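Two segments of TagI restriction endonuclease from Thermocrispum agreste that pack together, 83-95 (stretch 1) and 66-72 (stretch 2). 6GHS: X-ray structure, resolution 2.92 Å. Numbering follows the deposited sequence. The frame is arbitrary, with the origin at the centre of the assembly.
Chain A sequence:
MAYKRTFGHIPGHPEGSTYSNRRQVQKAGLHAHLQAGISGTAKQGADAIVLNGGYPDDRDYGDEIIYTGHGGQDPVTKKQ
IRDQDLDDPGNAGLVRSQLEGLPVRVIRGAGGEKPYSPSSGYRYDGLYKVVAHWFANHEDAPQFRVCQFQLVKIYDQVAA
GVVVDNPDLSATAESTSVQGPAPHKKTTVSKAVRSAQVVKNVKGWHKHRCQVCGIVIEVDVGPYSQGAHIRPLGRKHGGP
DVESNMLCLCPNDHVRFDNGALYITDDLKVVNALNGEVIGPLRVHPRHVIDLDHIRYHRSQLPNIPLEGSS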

ATOM      1  N   ASP A  83      17.139 -27.778  -5.737  1.00 57.82           N
ATOM      2  CA  ASP A  83      16.652 -26.405  -5.481  1.00 51.17           C
ATOM      3  C   ASP A  83      15.132 -26.323  -5.474  1.00 45.35           C
ATOM      4  O   ASP A  83      14.464 -27.050  -6.203  1.00 41.76           O
ATOM      5  CB  ASP A  83      17.172 -25.425  -6.559  1.00 52.50           C
ATOM      6  CG  ASP A  83      18.635 -25.038  -6.378  1.00 53.08           C
ATOM      7  OD1 ASP A  83      19.104 -24.967  -5.224  1.00 51.95           O
ATOM      8  OD2 ASP A  83      19.313 -24.766  -7.398  1.00 53.35           O
ATOM      9  N   GLN A  84      14.597 -25.417  -4.659  1.00 44.26           N
ATOM     10  CA  GLN A  84      13.156 -25.103  -4.675  1.00 45.53           C
ATOM     11  C   GLN A  84      12.814 -24.118  -5.806  1.00 45.20           C
ATOM     12  O   GLN A  84      13.640 -23.298  -6.186  1.00 48.16           O
ATOM     13  CB  GLN A  84      12.691 -24.563  -3.315  1.00 43.97           C
ATOM     14  CG  GLN A  84      12.812 -25.580  -2.186  1.00 42.69           C
ATOM     15  CD  GLN A  84      12.150 -25.151  -0.886  1.00 42.17           C
ATOM     16  OE1 GLN A  84      11.663 -24.037  -0.746  1.00 42.78           O
ATOM     17  NE2 GLN A  84      12.134 -26.051   0.075  1.00 43.60           N
ATOM     18  N   ASP A  85      11.608 -24.215  -6.359  1.00 45.04           N
ATOM     19  CA  ASP A  85      11.194 -23.350  -7.469  1.00 45.59           C
ATOM     20  C   ASP A  85       9.754 -22.922  -7.283  1.00 44.55           C
ATOM     21  O   ASP A  85       9.074 -23.423  -6.386  1.00 44.28           O
ATOM     22  CB  ASP A  85      11.382 -24.063  -8.809  1.00 48.76           C
ATOM     23  CG  ASP A  85      10.551 -25.341  -8.928  1.00 53.27           C
ATOM     24  OD1 ASP A  85       9.324 -25.293  -8.701  1.00 54.50           O
ATOM     25  OD2 ASP A  85      11.124 -26.402  -9.265  1.00 59.07           O
ATOM     26  N   LEU A  86       9.294 -22.015  -8.142  1.00 43.43           N
ATOM     27  CA  LEU A  86       7.933 -21.492  -8.069  1.00 42.93           C
ATOM     28  C   LEU A  86       6.933 -22.248  -8.940  1.00 44.07           C
ATOM     29  O   LEU A  86       5.815 -21.766  -9.148  1.00 44.64           O
ATOM     30  CB  LEU A  86       7.927 -20.008  -8.413  1.00 42.45           C
ATOM     31  CG  LEU A  86       8.747 -19.161  -7.445  1.00 43.35           C
ATOM     32  CD1 LEU A  86       8.827 -17.728  -7.946  1.00 44.51           C
ATOM     33  CD2 LEU A  86       8.178 -19.210  -6.032  1.00 42.98           C
ATOM     34  N   ASP A  87       7.321 -23.417  -9.454  1.00 44.87           N
ATOM     35  CA  ASP A  87       6.345 -24.378  -9.988  1.00 47.49           C
ATOM     36  C   ASP A  87       5.568 -25.098  -8.878  1.00 44.08           C
ATOM     37  O   ASP A  87       4.475 -25.600  -9.123  1.00 41.58           O
ATOM     38  CB  ASP A  87       7.008 -25.421 -10.910  1.00 51.83           C
ATOM     39  CG  ASP A  87       7.516 -24.821 -12.210  1.00 54.68           C
ATOM     40  OD1 ASP A  87       6.828 -23.936 -12.756  1.00 57.82           O
ATOM     41  OD2 ASP A  87       8.592 -25.246 -12.693  1.00 56.17           O
ATOM     42  N   ASP A  88       6.136 -25.163  -7.675  1.00 42.37           N
ATOM     43  CA  ASP A  88       5.473 -25.801  -6.548  1.00 41.04           C
ATOM     44  C   ASP A  88       4.215 -25.017  -6.269  1.00 39.07           C
ATOM     45  O   ASP A  88       4.301 -23.818  -6.033  1.00 39.76           O
ATOM     46  CB  ASP A  88       6.352 -25.812  -5.289  1.00 42.35           C
ATOM     47  CG  ASP A  88       5.726 -26.599  -4.138  1.00 44.07           C
ATOM     48  OD1 ASP A  88       6.009 -27.815  -4.028  1.00 46.09           O
ATOM     49  OD2 ASP A  88       4.947 -26.011  -3.353  1.00 45.32           O
ATOM     50  N   PRO A  89       3.047 -25.685  -6.275  1.00 37.53           N
ATOM     51  CA  PRO A  89       1.811 -24.923  -6.125  1.00 36.68           C
ATOM     52  C   PRO A  89       1.730 -24.144  -4.813  1.00 34.20           C
ATOM     53  O   PRO A  89       1.182 -23.046  -4.776  1.00 33.25           O
ATOM     54  CB  PRO A  89       0.717 -26.002  -6.184  1.00 37.84           C
ATOM     55  CG  PRO A  89       1.390 -27.243  -6.661  1.00 37.07           C
ATOM     56  CD  PRO A  89       2.790 -27.134  -6.185  1.00 37.10           C
ATOM     57  N   GLY A  90       2.280 -24.713  -3.750  1.00 32.49           N
ATOM     58  CA  GLY A  90       2.275 -24.062  -2.454  1.00 31.73           C
ATOM     59  C   GLY A  90       3.172 -22.854  -2.413  1.00 29.43           C
ATOM     60  O   GLY A  90       2.810 -21.835  -1.824  1.00 28.81           O
ATOM     61  N   ASN A  91       4.342 -22.971  -3.027  1.00 27.96           N
ATOM     62  CA  ASN A  91       5.235 -21.827  -3.134  1.00 28.43           C
ATOM     63  C   ASN A  91       4.630 -20.749  -4.011  1.00 27.13           C
ATOM     64  O   ASN A  91       4.628 -19.578  -3.647  1.00 26.63           O
ATOM     65  CB  ASN A  91       6.591 -22.226  -3.699  1.00 29.49           C
ATOM     66  CG  ASN A  91       7.347 -23.166  -2.793  1.00 29.75           C
ATOM     67  OD1 ASN A  91       6.989 -23.342  -1.629  1.00 30.47           O
ATOM     68  ND2 ASN A  91       8.397 -23.784  -3.329  1.00 29.65           N
ATOM     69  N   ALA A  92       4.107 -21.153  -5.160  1.00 26.79           N
ATOM     70  CA  ALA A  92       3.517 -20.200  -6.093  1.00 26.97           C
ATOM     71  C   ALA A  92       2.314 -19.541  -5.470  1.00 26.90           C
ATOM     72  O   ALA A  92       2.183 -18.331  -5.528  1.00 26.99           O
ATOM     73  CB  ALA A  92       3.132 -20.873  -7.397  1.00 26.79           C
ATOM     74  N   GLY A  93       1.457 -20.342  -4.843  1.00 27.79           N
ATOM     75  CA  GLY A  93       0.235 -19.842  -4.219  1.00 28.20           C
ATOM     76  C   GLY A  93       0.528 -18.800  -3.163  1.00 28.60           C
ATOM     77  O   GLY A  93      -0.184 -17.800  -3.052  1.00 28.88           O
ATOM     78  N   LEU A  94       1.591 -19.026  -2.404  1.00 28.63           N
ATOM     79  CA  LEU A  94       1.997 -18.070  -1.391  1.00 29.63           C
ATOM     80  C   LEU A  94       2.442 -16.720  -1.965  1.00 29.51           C
ATOM     81  O   LEU A  94       2.227 -15.693  -1.332  1.00 30.89           O
ATOM     82  CB  LEU A  94       3.107 -18.642  -0.511  1.00 30.02           C
ATOM     83  CG  LEU A  94       2.670 -19.326   0.775  1.00 29.44           C
ATOM     84  CD1 LEU A  94       3.889 -19.968   1.406  1.00 29.57           C
ATOM     85  CD2 LEU A  94       2.033 -18.334   1.738  1.00 29.22           C
ATOM     86  N   VAL A  95       3.070 -16.715  -3.133  1.00 28.90           N
ATOM     87  CA  VAL A  95       3.452 -15.452  -3.771  1.00 29.73           C
ATOM     88  C   VAL A  95       2.206 -14.762  -4.302  1.00 29.54           C
ATOM     89  O   VAL A  95       2.070 -13.546  -4.207  1.00 30.52           O
ATOM     90  CB  VAL A  95       4.437 -15.645  -4.944  1.00 30.68           C
ATOM     91  CG1 VAL A  95       4.745 -14.302  -5.607  1.00 30.25           C
ATOM     92  CG2 VAL A  95       5.724 -16.317  -4.468  1.00 31.53           C
TER
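Stretch 2 66-72: IYTGHGG

The backbone of His70 is gripped at both its polar ends by one side chain: Asn91 accepts from His70 N through OD1 at 2.9 Å and donates from ND2 to His70 O at 2.8 Å. An amide carries an acceptor and a donor side by side, so it can read a residue's NH and CO together, much as a neighbouring strand would. Asn91 ND2 also donates to Asp85 O, 3.2 Å away and nearly linear, which ties the amide to the loop before its own helix.

Stretch 2 leaves its strand after Thr68 and runs on extended through Gly69 and His70, then turns to positive phi at Gly71 and Gly72, while stretch 1 passes from loop into a helix at Pro89. The register runs in opposite senses along the two: Gly69 lies nearest Asn91, with CA atoms 5.8 Å apart, and Gly71 nearest Gln84, at 5.4 Å between CA atoms.

Asp88, the N-cap, serves both stretches. Its OD2 accepts from Asn91 N at 3.1 Å and weakly from Gly90 N at 3.0 Å, leaving OD1 to take the bond from His70 ND1 at 2.7 Å, in near the plane of the imidazole.

Gln84 reaches along the glycines with its NE2, bonding Gly71 O at 3.1 Å and, weakly, Gly69 O at 3.3 Å. A water adds a bridge, donating to His70 O and accepting from Asp85 N.

At Gly69 the close approach leaves no room for a side chain: a CB would lie 2.5 Å from Asn91 OD1. Gly71 is called for by its own backbone angles instead. Apolar packing is slight: Leu94 CD1 meets the edge of the Tyr67 ring at CD2, 4.1 Å away. The rule here is mostly amide side chains reading backbone polar groups, with one side-chain bond, His70 to Asp88, beside them.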

ATOM      1  N   ILE A  66       9.201 -15.901   9.352  1.00 42.15           N
ATOM      2  CA  ILE A  66       9.950 -16.272   8.166  1.00 42.41           C
ATOM      3  C   ILE A  66       9.612 -17.735   7.908  1.00 43.45           C
ATOM      4  O   ILE A  66      10.125 -18.609   8.604  1.00 47.68           O
ATOM      5  CB  ILE A  66      11.479 -16.090   8.347  1.00 41.19           C
ATOM      6  CG1 ILE A  66      11.806 -14.729   8.954  1.00 42.01           C
ATOM      7  CG2 ILE A  66      12.197 -16.239   7.018  1.00 41.15           C
ATOM      8  CD1 ILE A  66      11.081 -13.565   8.314  1.00 43.51           C
ATOM      9  N   TYR A  67       8.733 -17.991   6.934  1.00 41.57           N
ATOM     10  CA  TYR A  67       8.319 -19.352   6.567  1.00 39.84           C
ATOM     11  C   TYR A  67       9.110 -19.841   5.370  1.00 39.26           C
ATOM     12  O   TYR A  67       9.268 -19.116   4.402  1.00 39.51           O
ATOM     13  CB  TYR A  67       6.827 -19.393   6.235  1.00 40.07           C
ATOM     14  CG  TYR A  67       6.262 -20.791   6.069  1.00 41.76           C
ATOM     15  CD1 TYR A  67       6.225 -21.681   7.144  1.00 42.94           C
ATOM     16  CD2 TYR A  67       5.752 -21.225   4.849  1.00 43.23           C
ATOM     17  CE1 TYR A  67       5.709 -22.963   7.008  1.00 43.15           C
ATOM     18  CE2 TYR A  67       5.231 -22.507   4.705  1.00 43.62           C
ATOM     19  CZ  TYR A  67       5.211 -23.372   5.788  1.00 43.71           C
ATOM     20  OH  TYR A  67       4.704 -24.644   5.663  1.00 43.69           O
ATOM     21  N   THR A  68       9.591 -21.079   5.443  1.00 41.38           N
ATOM     22  CA  THR A  68      10.336 -21.708   4.349  1.00 41.66           C
ATOM     23  C   THR A  68       9.428 -22.647   3.573  1.00 40.62           C
ATOM     24  O   THR A  68       8.615 -23.360   4.149  1.00 40.84           O
ATOM     25  CB  THR A  68      11.554 -22.481   4.874  1.00 42.81           C
ATOM     26  OG1 THR A  68      12.236 -21.680   5.849  1.00 44.31           O
ATOM     27  CG2 THR A  68      12.523 -22.817   3.733  1.00 43.21           C
ATOM     28  N   GLY A  69       9.596 -22.647   2.257  1.00 41.09           N
ATOM     29  CA  GLY A  69       8.648 -23.264   1.350  1.00 41.55           C
ATOM     30  C   GLY A  69       8.796 -24.754   1.185  1.00 40.73           C
ATOM     31  O   GLY A  69       9.521 -25.408   1.911  1.00 40.24           O
ATOM     32  N   HIS A  70       8.086 -25.270   0.196  1.00 42.83           N
ATOM     33  CA  HIS A  70       8.013 -26.683  -0.075  1.00 47.15           C
ATOM     34  C   HIS A  70       8.863 -27.055  -1.291  1.00 48.38           C
ATOM     35  O   HIS A  70       9.043 -26.246  -2.199  1.00 49.35           O
ATOM     36  CB  HIS A  70       6.554 -27.072  -0.320  1.00 50.61           C
ATOM     37  CG  HIS A  70       6.358 -28.540  -0.478  1.00 53.70           C
ATOM     38  ND1 HIS A  70       6.365 -29.157  -1.709  1.00 56.47           N
ATOM     39  CD2 HIS A  70       6.216 -29.525   0.439  1.00 56.68           C
ATOM     40  CE1 HIS A  70       6.210 -30.458  -1.547  1.00 59.37           C
ATOM     41  NE2 HIS A  70       6.118 -30.708  -0.251  1.00 59.88           N
ATOM     42  N   GLY A  71       9.392 -28.280  -1.285  1.00 49.73           N
ATOM     43  CA  GLY A  71      10.072 -28.867  -2.445  1.00 51.33           C
ATOM     44  C   GLY A  71      11.501 -29.328  -2.203  1.00 51.91           C
ATOM     45  O   GLY A  71      12.182 -28.836  -1.302  1.00 50.22           O
ATOM     46  N   GLY A  72      11.940 -30.287  -3.021  1.00 52.80           N
ATOM     47  CA  GLY A  72      13.329 -30.732  -3.057  1.00 54.10           C
ATOM     48  C   GLY A  72      13.832 -31.614  -1.922  1.00 55.78           C
ATOM     49  O   GLY A  72      15.038 -31.642  -1.661  1.00 55.92           O
TER
HETATM   50  O   HOH W   1      10.215 -26.339  -4.934  1.00 59.18           O